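Local coordinates for protein oligogalacturonate lyase (Yersinia enterocolitica subsp. enterocolitica, PDB 3PE7) that cleaves oligogalacturonates by beta-elimination in the cytoplasm, probably at a manganese site on its seven-bladed beta-propeller, at residues Lys156-Thr164 / His207-Asp215; Gly294-Ala304 / Glu317-Lys328. All coordinates share one frame; numbering follows the deposited sequence.

Contact 1 (Lys156-Thr164 / His207-Asp215)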
loop_
_atom_site.group_PDB
_atom_site.type_symbol
_atom_site.label_atom_id
_atom_site.label_comp_id
_atom_site.label_asym_id
_atom_site.label_seq_id
_atom_site.Cartn_x
_atom_site.Cartn_y
_atom_site.Cartn_z
ATOM N N LYS A 156 6.840 -4.199 19.741
ATOM C CA LYS A 156 7.339 -5.319 20.531
ATOM C C LYS A 156 6.577 -6.622 20.242
ATOM O O LYS A 156 7.189 -7.682 20.079
ATOM C CB LYS A 156 7.332 -4.981 22.038
ATOM C CG LYS A 156 7.790 -6.103 22.958
ATOM C CD LYS A 156 9.278 -6.431 22.776
ATOM C CE LYS A 156 9.723 -7.514 23.742
ATOM N NZ LYS A 156 11.146 -7.940 23.529
ATOM N N LYS A 157 5.247 -6.542 20.185
ATOM C CA LYS A 157 4.425 -7.696 19.831
ATOM C C LYS A 157 4.796 -8.173 18.423
ATOM O O LYS A 157 4.936 -9.371 18.193
ATOM C CB LYS A 157 2.931 -7.347 19.885
ATOM C CG LYS A 157 2.368 -7.166 21.304
ATOM C CD LYS A 157 1.021 -6.460 21.244
ATOM C CE LYS A 157 0.361 -6.356 22.621
ATOM N NZ LYS A 157 1.121 -5.495 23.574
ATOM N N PHE A 158 4.961 -7.223 17.507
ATOM C CA PHE A 158 5.312 -7.509 16.107
ATOM C C PHE A 158 6.660 -8.218 16.028
ATOM O O PHE A 158 6.812 -9.191 15.281
ATOM C CB PHE A 158 5.318 -6.206 15.289
ATOM C CG PHE A 158 5.258 -6.407 13.780
ATOM C CD1 PHE A 158 4.034 -6.393 13.100
ATOM C CD2 PHE A 158 6.428 -6.568 13.049
ATOM C CE1 PHE A 158 3.978 -6.571 11.712
ATOM C CE2 PHE A 158 6.391 -6.749 11.660
ATOM C CZ PHE A 158 5.172 -6.742 10.988
ATOM N N HIS A 159 7.628 -7.760 16.830
ATOM C CA HIS A 159 8.949 -8.390 16.894
ATOM C C HIS A 159 8.899 -9.824 17.418
ATOM O O HIS A 159 9.404 -10.751 16.767
ATOM C CB HIS A 159 9.913 -7.535 17.737
ATOM C CG HIS A 159 11.310 -8.073 17.788
ATOM N ND1 HIS A 159 11.740 -8.933 18.776
ATOM C CD2 HIS A 159 12.367 -7.886 16.966
ATOM C CE1 HIS A 159 13.010 -9.239 18.569
ATOM N NE2 HIS A 159 13.410 -8.625 17.471
ATOM N N GLU A 160 8.262 -10.010 18.575
ATOM C CA GLU A 160 8.187 -11.313 19.244
ATOM C C GLU A 160 7.365 -12.345 18.482
ATOM O O GLU A 160 7.606 -13.554 18.596
ATOM C CB GLU A 160 7.620 -11.163 20.667
ATOM C CG GLU A 160 8.532 -10.361 21.627
ATOM C CD GLU A 160 9.924 -10.951 21.765
ATOM O OE1 GLU A 160 10.041 -12.165 22.039
ATOM O OE2 GLU A 160 10.904 -10.188 21.613
ATOM N N PHE A 161 6.388 -11.866 17.712
ATOM C CA PHE A 161 5.486 -12.756 16.985
ATOM C C PHE A 161 6.250 -13.667 16.016
ATOM O O PHE A 161 5.896 -14.837 15.838
ATOM C CB PHE A 161 4.453 -11.930 16.222
ATOM C CG PHE A 161 3.359 -12.749 15.622
ATOM C CD1 PHE A 161 2.508 -13.510 16.431
ATOM C CD2 PHE A 161 3.169 -12.769 14.245
ATOM C CE1 PHE A 161 1.486 -14.275 15.862
ATOM C CE2 PHE A 161 2.138 -13.528 13.680
ATOM C CZ PHE A 161 1.303 -14.281 14.490
ATOM N N TYR A 162 7.282 -13.107 15.402
ATOM C CA TYR A 162 8.113 -13.832 14.435
ATOM C C TYR A 162 8.657 -15.159 14.999
ATOM O O TYR A 162 8.657 -16.180 14.314
ATOM C CB TYR A 162 9.264 -12.934 13.977
ATOM C CG TYR A 162 10.398 -13.656 13.266
ATOM C CD1 TYR A 162 11.620 -13.891 13.913
ATOM C CD2 TYR A 162 10.253 -14.092 11.953
ATOM C CE1 TYR A 162 12.664 -14.552 13.265
ATOM C CE2 TYR A 162 11.288 -14.763 11.296
ATOM C CZ TYR A 162 12.490 -14.987 11.955
ATOM O OH TYR A 162 13.520 -15.633 11.305
ATOM N N PHE A 163 9.078 -15.137 16.257
ATOM C CA PHE A 163 9.715 -16.304 16.872
ATOM C C PHE A 163 8.739 -17.421 17.233
ATOM O O PHE A 163 9.170 -18.552 17.507
ATOM C CB PHE A 163 10.505 -15.870 18.110
ATOM C CG PHE A 163 11.559 -14.844 17.822
ATOM C CD1 PHE A 163 12.834 -15.233 17.418
ATOM C CD2 PHE A 163 11.278 -13.485 17.943
ATOM C CE1 PHE A 163 13.819 -14.274 17.154
ATOM C CE2 PHE A 163 12.264 -12.512 17.674
ATOM C CZ PHE A 163 13.530 -12.912 17.283
ATOM N N THR A 164 7.440 -17.119 17.216
ATOM C CA THR A 164 6.407 -18.105 17.539
ATOM C C THR A 164 6.120 -19.090 16.409
ATOM O O THR A 164 5.413 -20.063 16.615
ATOM C CB THR A 164 5.073 -17.448 17.967
ATOM O OG1 THR A 164 4.504 -16.744 16.862
ATOM C CG2 THR A 164 5.268 -16.497 19.152
ATOM N N HIS A 207 8.597 -13.488 3.807
ATOM C CA HIS A 207 8.762 -13.989 5.169
ATOM C C HIS A 207 8.822 -12.749 6.035
ATOM O O HIS A 207 9.795 -11.985 5.974
ATOM C CB HIS A 207 10.032 -14.821 5.291
ATOM C CG HIS A 207 9.939 -16.162 4.625
ATOM N ND1 HIS A 207 10.959 -17.090 4.684
ATOM C CD2 HIS A 207 8.957 -16.730 3.885
ATOM C CE1 HIS A 207 10.606 -18.173 4.014
ATOM N NE2 HIS A 207 9.404 -17.974 3.502
ATOM N N GLU A 208 7.747 -12.529 6.789
ATOM C CA GLU A 208 7.645 -11.362 7.674
ATOM C C GLU A 208 8.493 -11.582 8.927
ATOM O O GLU A 208 8.737 -12.722 9.338
ATOM C CB GLU A 208 6.173 -11.071 8.016
ATOM C CG GLU A 208 5.929 -9.711 8.715
ATOM C CD GLU A 208 6.626 -8.566 8.003
ATOM O OE1 GLU A 208 6.069 -8.075 7.023
ATOM O OE2 GLU A 208 7.734 -8.168 8.411
ATOM N N GLY A 209 8.953 -10.484 9.518
ATOM C CA GLY A 209 9.786 -10.553 10.707
ATOM C C GLY A 209 10.953 -9.590 10.608
ATOM O O GLY A 209 11.104 -8.895 9.595
ATOM N N PRO A 210 11.777 -9.529 11.665
ATOM C CA PRO A 210 12.918 -8.623 11.732
ATOM C C PRO A 210 13.786 -8.731 10.485
ATOM O O PRO A 210 14.172 -9.839 10.089
ATOM C CB PRO A 210 13.683 -9.122 12.962
ATOM C CG PRO A 210 12.626 -9.741 13.827
ATOM C CD PRO A 210 11.698 -10.404 12.847
ATOM N N HIS A 211 14.100 -7.578 9.895
ATOM C CA HIS A 211 14.805 -7.491 8.614
ATOM C C HIS A 211 16.130 -8.236 8.597
ATOM O O HIS A 211 16.527 -8.800 7.563
ATOM C CB HIS A 211 15.036 -6.017 8.225
ATOM C CG HIS A 211 15.916 -5.271 9.181
ATOM N ND1 HIS A 211 17.268 -5.103 8.973
ATOM C CD2 HIS A 211 15.636 -4.652 10.355
ATOM C CE1 HIS A 211 17.785 -4.416 9.978
ATOM N NE2 HIS A 211 16.814 -4.126 10.829
ATOM N N ASP A 212 16.818 -8.226 9.736
ATOM C CA ASP A 212 18.151 -8.795 9.835
ATOM C C ASP A 212 18.146 -10.250 10.311
ATOM O O ASP A 212 19.202 -10.879 10.421
ATOM C CB ASP A 212 19.056 -7.915 10.722
ATOM C CG ASP A 212 18.486 -7.684 12.126
ATOM O OD1 ASP A 212 17.247 -7.647 12.298
ATOM O OD2 ASP A 212 19.300 -7.514 13.069
ATOM N N LEU A 213 16.959 -10.789 10.571
ATOM C CA LEU A 213 16.845 -12.159 11.065
ATOM C C LEU A 213 16.249 -13.137 10.063
ATOM O O LEU A 213 16.611 -14.314 10.066
ATOM C CB LEU A 213 16.055 -12.210 12.376
ATOM C CG LEU A 213 16.692 -11.485 13.572
ATOM C CD1 LEU A 213 15.812 -11.676 14.796
ATOM C CD2 LEU A 213 18.124 -11.954 13.852
ATOM N N VAL A 214 15.349 -12.657 9.207
ATOM C CA VAL A 214 14.684 -13.548 8.260
ATOM C C VAL A 214 15.708 -14.206 7.330
ATOM O O VAL A 214 16.666 -13.559 6.896
ATOM C CB VAL A 214 13.542 -12.842 7.465
ATOM C CG1 VAL A 214 12.425 -12.422 8.411
ATOM C CG2 VAL A 214 14.053 -11.626 6.670
ATOM N N ASP A 215 15.508 -15.496 7.062
ATOM C CA ASP A 215 16.313 -16.248 6.093
ATOM C C ASP A 215 16.402 -15.517 4.740
ATOM O O ASP A 215 17.491 -15.288 4.202
ATOM C CB ASP A 215 15.795 -17.703 5.941
ATOM C CG ASP A 215 14.324 -17.800 5.439
ATOM O OD1 ASP A 215 13.963 -18.882 4.913
ATOM O OD2 ASP A 215 13.519 -16.845 5.556
HETATM O O HOH W 1 13.385 -16.725 8.845
#
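The short helix 155-161 and the residues that run on from it pack against the loop that follows strand 202-207, bringing the CA atoms of Tyr162 and Gly209 to 5.2 Å, with His159 opposite Pro210. In this seven-bladed beta-propeller the helix is an insertion between strands 138-145 and 168-174 of one blade, and the loop joins two strands of the next, so the contact bridges neighbouring blades at the surface.

Tyr162 is the central side chain. With its CG anti to the backbone N (chi1 165°), the ring reaches out across the loop, and Pro210 lies over one face in a CH-pi contact, its CD 3.5 Å from Tyr162 CG. Further along the ring, CE2 of Tyr162 meets Val214 CG1 at 3.9 Å. Gly209 CA passes close beside CD2 of the same ring. The neighbouring CG of Pro210 lies 3.7 Å from His159 CD2. Phe163 adds a flank: its CZ touches Leu213 CD1 at 3.6 Å, while CD1, on the edge of the Tyr162 ring, points over the centre of one Phe163 face.

On the Phe158 side, the rim of the phenyl ring meets the carboxylate of Glu208, CZ to CD 3.8 Å, the two planes 57° apart. Two partners hold that carboxylate: the Gly209 N-H on OE2, and Arg217, just beyond the loop segment, by a salt bridge to OE1. At the far end of Tyr162 a water ties the two segments together, 2.7 Å from Tyr162 OH and accepting the N-H of Asp215 at 3.0 Å.

Contact 2 (Gly294-Ala304 / Glu317-Lys328)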
loop_
_atom_site.group_PDB
_atom_site.type_symbol
_atom_site.label_atom_id
_atom_site.label_comp_id
_atom_site.label_asym_id
_atom_site.label_seq_id
_atom_site.Cartn_x
_atom_site.Cartn_y
_atom_site.Cartn_z
ATOM N N GLY A 294 7.521 1.997 -14.327
ATOM C CA GLY A 294 8.724 2.039 -13.510
ATOM C C GLY A 294 9.753 3.058 -13.969
ATOM O O GLY A 294 10.900 3.004 -13.532
ATOM N N SER A 295 9.352 3.993 -14.833
ATOM C CA SER A 295 10.255 5.068 -15.267
ATOM C C SER A 295 10.404 6.178 -14.216
ATOM O O SER A 295 11.346 6.962 -14.263
ATOM C CB SER A 295 9.775 5.663 -16.598
ATOM O OG SER A 295 8.439 6.136 -16.510
ATOM N N LEU A 296 9.434 6.271 -13.306
ATOM C CA LEU A 296 9.517 7.194 -12.165
ATOM C C LEU A 296 9.222 6.444 -10.882
ATOM O O LEU A 296 8.375 5.555 -10.870
ATOM C CB LEU A 296 8.497 8.332 -12.299
ATOM C CG LEU A 296 8.623 9.318 -13.467
ATOM C CD1 LEU A 296 7.392 10.213 -13.498
ATOM C CD2 LEU A 296 9.910 10.128 -13.329
ATOM N N MET A 297 9.928 6.799 -9.808
ATOM C CA MET A 297 9.619 6.261 -8.487
ATOM C C MET A 297 9.515 7.383 -7.472
ATOM O O MET A 297 10.028 8.479 -7.685
ATOM C CB MET A 297 10.646 5.213 -8.048
ATOM C CG MET A 297 10.702 3.989 -8.979
ATOM S SD MET A 297 11.675 2.621 -8.318
ATOM C CE MET A 297 11.716 1.578 -9.776
ATOM N N VAL A 298 8.811 7.103 -6.386
ATOM C CA VAL A 298 8.630 8.098 -5.337
ATOM C C VAL A 298 8.806 7.459 -3.973
ATOM O O VAL A 298 8.369 6.323 -3.744
ATOM C CB VAL A 298 7.246 8.818 -5.484
ATOM C CG1 VAL A 298 6.063 7.844 -5.303
ATOM C CG2 VAL A 298 7.136 9.990 -4.487
ATOM N N GLY A 299 9.456 8.190 -3.059
ATOM C CA GLY A 299 9.650 7.683 -1.696
ATOM C C GLY A 299 9.494 8.791 -0.663
ATOM O O GLY A 299 9.671 9.961 -0.966
ATOM N N ASP A 300 9.152 8.393 0.555
ATOM C CA ASP A 300 8.923 9.352 1.646
ATOM C C ASP A 300 10.055 9.320 2.644
ATOM O O ASP A 300 10.281 8.301 3.303
ATOM C CB ASP A 300 7.544 9.150 2.325
ATOM C CG ASP A 300 7.181 7.673 2.608
ATOM O OD1 ASP A 300 6.131 7.471 3.264
ATOM O OD2 ASP A 300 7.867 6.733 2.160
ATOM N N GLY A 301 10.766 10.444 2.769
ATOM C CA GLY A 301 11.897 10.526 3.725
ATOM C C GLY A 301 11.506 10.007 5.097
ATOM O O GLY A 301 10.440 10.343 5.625
ATOM N N SER A 302 12.381 9.200 5.701
ATOM C CA SER A 302 12.026 8.506 6.933
ATOM C C SER A 302 12.202 9.327 8.197
ATOM O O SER A 302 13.022 10.253 8.245
ATOM C CB SER A 302 12.877 7.244 7.081
ATOM O OG SER A 302 12.422 6.257 6.181
ATOM N N ASP A 303 11.442 8.929 9.214
ATOM C CA ASP A 303 11.684 9.328 10.599
ATOM C C ASP A 303 13.027 8.808 11.095
ATOM O O ASP A 303 13.604 7.883 10.511
ATOM C CB ASP A 303 10.547 8.844 11.526
ATOM C CG ASP A 303 10.107 7.397 11.267
ATOM O OD1 ASP A 303 9.654 6.766 12.256
ATOM O OD2 ASP A 303 10.178 6.881 10.113
ATOM N N ALA A 304 13.535 9.423 12.159
ATOM C CA ALA A 304 14.763 8.964 12.782
ATOM C C ALA A 304 14.519 7.642 13.496
ATOM O O ALA A 304 15.265 6.679 13.287
ATOM C CB ALA A 304 15.281 10.003 13.753
ATOM N N GLU A 317 11.628 13.340 12.866
ATOM C CA GLU A 317 11.790 14.621 12.185
ATOM C C GLU A 317 12.933 14.608 11.161
ATOM O O GLU A 317 13.195 15.625 10.521
ATOM C CB GLU A 317 12.001 15.759 13.215
ATOM C CG GLU A 317 13.175 15.558 14.202
ATOM C CD GLU A 317 13.999 16.832 14.456
ATOM O OE1 GLU A 317 14.837 16.822 15.389
ATOM O OE2 GLU A 317 13.831 17.840 13.724
ATOM N N ASN A 318 13.593 13.462 10.993
ATOM C CA ASN A 318 14.899 13.430 10.299
ATOM C C ASN A 318 14.845 13.949 8.855
ATOM O O ASN A 318 15.673 14.785 8.440
ATOM C CB ASN A 318 15.509 12.017 10.328
ATOM C CG ASN A 318 16.949 11.976 9.796
ATOM O OD1 ASN A 318 17.349 11.006 9.137
ATOM N ND2 ASN A 318 17.733 13.010 10.100
ATOM N N ASP A 319 13.891 13.425 8.091
ATOM C CA ASP A 319 13.807 13.751 6.681
ATOM C C ASP A 319 12.349 13.982 6.312
ATOM O O ASP A 319 11.607 13.021 6.135
ATOM C CB ASP A 319 14.392 12.609 5.833
ATOM C CG ASP A 319 14.602 13.012 4.374
ATOM O OD1 ASP A 319 15.410 12.365 3.675
ATOM O OD2 ASP A 319 13.997 13.993 3.923
ATOM N N PRO A 320 11.930 15.261 6.189
ATOM C CA PRO A 320 10.524 15.591 5.937
ATOM C C PRO A 320 10.143 15.563 4.426
ATOM O O PRO A 320 9.012 15.931 4.059
ATOM C CB PRO A 320 10.419 17.029 6.477
ATOM C CG PRO A 320 11.761 17.629 6.137
ATOM C CD PRO A 320 12.759 16.474 6.387
ATOM N N PHE A 321 11.093 15.179 3.576
ATOM C CA PHE A 321 10.925 15.349 2.134
ATOM C C PHE A 321 10.365 14.139 1.405
ATOM O O PHE A 321 10.550 12.995 1.842
ATOM C CB PHE A 321 12.255 15.763 1.482
ATOM C CG PHE A 321 12.731 17.103 1.942
ATOM C CD1 PHE A 321 13.749 17.198 2.884
ATOM C CD2 PHE A 321 12.130 18.275 1.460
ATOM C CE1 PHE A 321 14.190 18.457 3.347
ATOM C CE2 PHE A 321 12.556 19.544 1.924
ATOM C CZ PHE A 321 13.595 19.624 2.862
ATOM N N LEU A 322 9.672 14.434 0.306
ATOM C CA LEU A 322 9.296 13.445 -0.709
ATOM C C LEU A 322 10.291 13.528 -1.859
ATOM O O LEU A 322 10.596 14.629 -2.336
ATOM C CB LEU A 322 7.878 13.712 -1.224
ATOM C CG LEU A 322 6.787 13.494 -0.162
ATOM C CD1 LEU A 322 5.577 14.372 -0.408
ATOM C CD2 LEU A 322 6.360 12.025 -0.054
ATOM N N TYR A 323 10.753 12.362 -2.326
ATOM C CA TYR A 323 11.741 12.299 -3.399
ATOM C C TYR A 323 11.170 11.612 -4.612
ATOM O O TYR A 323 10.470 10.614 -4.481
ATOM C CB TYR A 323 12.974 11.508 -2.958
ATOM C CG TYR A 323 13.686 12.122 -1.789
ATOM C CD1 TYR A 323 14.602 13.165 -1.980
ATOM C CD2 TYR A 323 13.424 11.683 -0.497
ATOM C CE1 TYR A 323 15.258 13.760 -0.890
ATOM C CE2 TYR A 323 14.090 12.248 0.609
ATOM C CZ TYR A 323 14.994 13.292 0.395
ATOM O OH TYR A 323 15.622 13.859 1.477
ATOM N N VAL A 324 11.497 12.130 -5.800
ATOM C CA VAL A 324 11.120 11.435 -7.033
ATOM C C VAL A 324 12.396 11.018 -7.731
ATOM O O VAL A 324 13.346 11.815 -7.848
ATOM C CB VAL A 324 10.218 12.284 -7.971
ATOM C CG1 VAL A 324 10.149 11.668 -9.386
ATOM C CG2 VAL A 324 8.830 12.405 -7.388
ATOM N N PHE A 325 12.412 9.769 -8.180
ATOM C CA PHE A 325 13.570 9.187 -8.854
ATOM C C PHE A 325 13.225 9.002 -10.312
ATOM O O PHE A 325 12.272 8.292 -10.640
ATOM C CB PHE A 325 13.951 7.843 -8.213
ATOM C CG PHE A 325 14.123 7.922 -6.727
ATOM C CD1 PHE A 325 15.348 8.284 -6.172
ATOM C CD2 PHE A 325 13.053 7.677 -5.881
ATOM C CE1 PHE A 325 15.500 8.377 -4.791
ATOM C CE2 PHE A 325 13.190 7.770 -4.501
ATOM C CZ PHE A 325 14.407 8.121 -3.949
ATOM N N ASN A 326 13.960 9.693 -11.192
ATOM C CA ASN A 326 13.773 9.528 -12.630
ATOM C C ASN A 326 14.676 8.400 -13.099
ATOM O O ASN A 326 15.907 8.520 -13.119
ATOM C CB ASN A 326 14.055 10.850 -13.367
ATOM C CG ASN A 326 13.791 10.762 -14.866
ATOM O OD1 ASN A 326 14.005 9.723 -15.496
ATOM N ND2 ASN A 326 13.352 11.877 -15.449
ATOM N N MET A 327 14.046 7.276 -13.434
ATOM C CA MET A 327 14.782 6.053 -13.693
ATOM C C MET A 327 15.342 6.006 -15.113
ATOM O O MET A 327 16.110 5.119 -15.440
ATOM C CB MET A 327 13.913 4.822 -13.399
ATOM C CG MET A 327 13.209 4.831 -12.025
ATOM S SD MET A 327 14.291 5.012 -10.581
ATOM C CE MET A 327 15.237 3.479 -10.698
ATOM N N LYS A 328 14.948 6.949 -15.960
ATOM C CA LYS A 328 15.500 7.025 -17.316
ATOM C C LYS A 328 16.821 7.789 -17.298
ATOM O O LYS A 328 17.765 7.431 -18.024
ATOM C CB LYS A 328 14.523 7.718 -18.260
ATOM C CG LYS A 328 13.363 6.868 -18.717
ATOM C CD LYS A 328 12.476 7.675 -19.652
ATOM C CE LYS A 328 11.229 6.897 -20.045
ATOM N NZ LYS A 328 10.310 7.779 -20.813
HETATM O O HOH W 2 7.748 6.222 -19.761
HETATM O O HOH W 3 15.592 9.583 7.446
#
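Met297 and Phe325 form a hydrogen-bonded pair at the heart of an antiparallel beta hairpin, the two middle strands of a four-stranded propeller blade. Phe325 N donates a hydrogen bond to Met297 O at 2.8 Å and Met297 N donates one to Phe325 O at 2.9 Å; Gly299 and Tyr323 repeat the exchange. Gly301 N to Phe321 O, 2.7 Å, continues the pairing toward the 305-316 loop, which is not modelled.

On one face of the sheet, Phe325 turns its ring edge to the backbone N of Gly299. Bends in Met327 (chi2 -56°, chi3 -65°) fold its chain back toward the extended Met297, which it crosses at about a right angle, CG to CG 4.0 Å. Gly301 CA lies at the edge of the Tyr323 ring. From strand 276-285, in the preceding blade, Pro283 packs on both aromatics and Met282 on Phe325.

The other face carries Leu296, Val298, Val324 and Leu322. Val298 CG2 touches Val324 CG2 at 4.1 Å, and Ile365 of the following blade meets both Val298 and Leu322.

Asp300 CB rests against Leu322 CD2 at 3.9 Å. Asp300 OD1 accepts a hydrogen bond from ND1 of the manganese ligand His287, so this strand supplies a second-shell residue that probably orients the imidazole. Asp319, in an Asx turn, receives Phe321 N on OD2 and the Tyr323 hydroxyl on the syn lone pair of OD1, 2.7 Å from Tyr323 OH.

How the contacts relate
The two contacts belong to separate parts of one propeller: their centres are 26 Å apart, their nearest atoms about 11 Å, and they do not touch. Contact 1 joins two neighbouring blades near the surface, whereas contact 2 lies within a single later blade. What relates them is the manganese ion, bound by His287, Gln350, His353 and His355. Contact 2 stands closer, the Asp300 side chain about 6 Å from the metal and about 5 Å from the side chain of His355. Contact 1 lies farther off, the Phe158 side chain about 11 Å from the ion and about 8 Å from the Gln350 side chain.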